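N-acetylmuramoyl-L-alanine amidase domain-containing protein SAOUHSC_02979 (Staphylococcus aureus, PDB 5T1Q) probably acts as a secreted amidase that cleaves cell-wall peptidoglycan, this chain pairing a glucosaminidase-like domain with a C-terminal CHAP domain. Local coordinates at residues D220-E223 / R224-K227. Numbering follows the deposited sequence.
Sequences DKYE and RSIK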
ATOM      1  N   ASP A 220      23.108 -13.161  -6.186  1.00 61.17           N
ATOM      2  CA  ASP A 220      23.624 -13.584  -4.873  1.00 63.87           C
ATOM      3  C   ASP A 220      24.226 -12.407  -4.076  1.00 63.03           C
ATOM      4  O   ASP A 220      24.341 -12.497  -2.851  1.00 62.70           O
ATOM      5  CB  ASP A 220      24.629 -14.738  -5.002  1.00 68.42           C
ATOM      6  CG  ASP A 220      23.982 -16.024  -5.521  1.00 70.83           C
ATOM      7  OD1 ASP A 220      22.833 -15.975  -6.017  1.00 70.88           O
ATOM      8  OD2 ASP A 220      24.632 -17.086  -5.445  1.00 75.79           O
ATOM      9  N   LYS A 221      24.605 -11.325  -4.770  1.00 62.27           N
ATOM     10  CA  LYS A 221      25.117 -10.108  -4.110  1.00 62.70           C
ATOM     11  C   LYS A 221      24.086  -8.960  -4.121  1.00 59.09           C
ATOM     12  O   LYS A 221      24.431  -7.799  -3.857  1.00 57.56           O
ATOM     13  CB  LYS A 221      26.442  -9.633  -4.733  1.00 66.54           C
ATOM     14  CG  LYS A 221      26.372  -9.149  -6.179  1.00 68.04           C
ATOM     15  CD  LYS A 221      27.615  -8.352  -6.582  1.00 70.96           C
ATOM     16  CE  LYS A 221      28.921  -9.131  -6.447  1.00 75.17           C
ATOM     17  NZ  LYS A 221      28.978 -10.330  -7.332  1.00 77.55           N
ATOM     18  N   TYR A 222      22.826  -9.283  -4.409  1.00 55.74           N
ATOM     19  CA  TYR A 222      21.784  -8.262  -4.452  1.00 53.19           C
ATOM     20  C   TYR A 222      21.459  -7.692  -3.071  1.00 52.14           C
ATOM     21  O   TYR A 222      21.456  -6.479  -2.887  1.00 49.65           O
ATOM     22  CB  TYR A 222      20.504  -8.796  -5.099  1.00 50.86           C
ATOM     23  CG  TYR A 222      19.350  -7.839  -4.946  1.00 47.65           C
ATOM     24  CD1 TYR A 222      19.377  -6.583  -5.549  1.00 46.21           C
ATOM     25  CD2 TYR A 222      18.237  -8.177  -4.182  1.00 45.87           C
ATOM     26  CE1 TYR A 222      18.328  -5.691  -5.392  1.00 43.49           C
ATOM     27  CE2 TYR A 222      17.185  -7.298  -4.031  1.00 44.10           C
ATOM     28  CZ  TYR A 222      17.234  -6.058  -4.639  1.00 42.89           C
ATOM     29  OH  TYR A 222      16.181  -5.197  -4.476  1.00 40.64           O
ATOM     30  N   GLU A 223      21.184  -8.561  -2.105  1.00 54.29           N
ATOM     31  CA  GLU A 223      20.842  -8.087  -0.761  1.00 55.24           C
ATOM     32  C   GLU A 223      21.948  -7.243  -0.128  1.00 55.24           C
ATOM     33  O   GLU A 223      21.675  -6.374   0.691  1.00 54.69           O
ATOM     34  CB  GLU A 223      20.415  -9.237   0.149  1.00 57.98           C
ATOM     35  CG  GLU A 223      19.118  -9.896  -0.308  1.00 59.18           C
ATOM     36  CD  GLU A 223      18.477 -10.793   0.741  1.00 62.23           C
ATOM     37  OE1 GLU A 223      18.771 -10.632   1.948  1.00 66.12           O
ATOM     38  OE2 GLU A 223      17.646 -11.645   0.357  1.00 64.07           O
ATOM     39  N   ARG A 224      23.182  -7.468  -0.557  1.00 63.41           N
ATOM     40  CA  ARG A 224      24.332  -6.711  -0.061  1.00 63.98           C
ATOM     41  C   ARG A 224      24.268  -5.228  -0.470  1.00 61.45           C
ATOM     42  O   ARG A 224      24.814  -4.371   0.226  1.00 61.35           O
ATOM     43  CB  ARG A 224      25.623  -7.329  -0.610  1.00 67.47           C
ATOM     44  CG  ARG A 224      26.861  -7.107   0.239  1.00 69.80           C
ATOM     45  CD  ARG A 224      28.054  -7.778  -0.430  1.00 74.56           C
ATOM     46  NE  ARG A 224      28.966  -8.416   0.525  1.00 77.60           N
ATOM     47  CZ  ARG A 224      28.738  -9.598   1.113  1.00 79.63           C
ATOM     48  NH1 ARG A 224      29.638 -10.111   1.951  1.00 80.95           N
ATOM     49  NH2 ARG A 224      27.605 -10.272   0.886  1.00 79.34           N
ATOM     50  N   SER A 225      23.597  -4.937  -1.590  1.00 59.21           N
ATOM     51  CA  SER A 225      23.502  -3.564  -2.122  1.00 57.21           C
ATOM     52  C   SER A 225      22.430  -2.690  -1.472  1.00 54.55           C
ATOM     53  O   SER A 225      22.509  -1.464  -1.552  1.00 52.59           O
ATOM     54  CB  SER A 225      23.241  -3.608  -3.630  1.00 57.75           C
ATOM     55  OG  SER A 225      21.997  -4.228  -3.902  1.00 56.34           O
ATOM     56  N   ILE A 226      21.425  -3.320  -0.859  1.00 53.79           N
ATOM     57  CA  ILE A 226      20.326  -2.600  -0.208  1.00 52.98           C
ATOM     58  C   ILE A 226      20.833  -1.911   1.064  1.00 54.18           C
ATOM     59  O   ILE A 226      21.252  -2.569   2.016  1.00 53.64           O
ATOM     60  CB  ILE A 226      19.151  -3.550   0.133  1.00 51.27           C
ATOM     61  CG1 ILE A 226      18.617  -4.199  -1.146  1.00 51.25           C
ATOM     62  CG2 ILE A 226      18.028  -2.795   0.844  1.00 49.52           C
ATOM     63  CD1 ILE A 226      17.602  -5.288  -0.901  1.00 50.87           C
ATOM     64  N   LYS A 227      20.795  -0.582   1.065  1.00 55.98           N
ATOM     65  CA  LYS A 227      21.269   0.199   2.205  1.00 58.02           C
ATOM     66  C   LYS A 227      20.087   0.539   3.099  1.00 54.97           C
ATOM     67  O   LYS A 227      19.009   0.893   2.616  1.00 54.85           O
ATOM     68  CB  LYS A 227      21.994   1.463   1.726  1.00 61.24           C
ATOM     69  CG  LYS A 227      23.158   1.182   0.769  1.00 66.89           C
ATOM     70  CD  LYS A 227      23.833   2.464   0.285  1.00 70.56           C
ATOM     71  CE  LYS A 227      24.838   2.211  -0.833  1.00 74.39           C
ATOM     72  NZ  LYS A 227      26.001   1.368  -0.430  1.00 77.74           N
TER
HETATM   73  O   HOH W   1      23.779 -10.604  -0.983  1.00 41.39           O
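Y222 and S225 meet in a single short helical turn, residues 222-225, which packs beside helix 58-78 of the glucosaminidase-like part of the chain. Its backbone bonds run from residue i+3 back to i: S225 N donates to Y222 O at 2.9 Å, and I226 N reaches E223 O by a weak bond of 3.4 Å. At the start of the turn a water stands between D220 O and R224 N, the pair a direct i+4 to i bond would join; it donates to D220 O (2.7 Å from the water oxygen) and accepts weakly from R224 N.

Y222 O is gripped twice by the same residue. Besides the amide, S225 OG donates to it over a short 2.5 Å, lying in the carbonyl plane, whereas S225 N sits above that plane, 53° out of it. A chi1 of 63° places the hydroxyl between the serine's own N and C, folded back over the turn. S225 OG is also hydrogen-bonded to Q210 NE2, tying the turn to the preceding loop.

The apolar contact is made by Y222 and I226. The tyrosine's chi1 of 170° turns the ring away from its own N and along the turn, where I226 lies over one face, CG1 above it. The ring is buried, V64 and L208 adding to its surroundings and R61 of helix 58-78 touching E223 and I226, and its hydroxyl bonds to Y206 O. The isoleucine's outermost methyl makes the closest approach to the ring, I226 CD1 standing 3.7 Å from Y222 CE2.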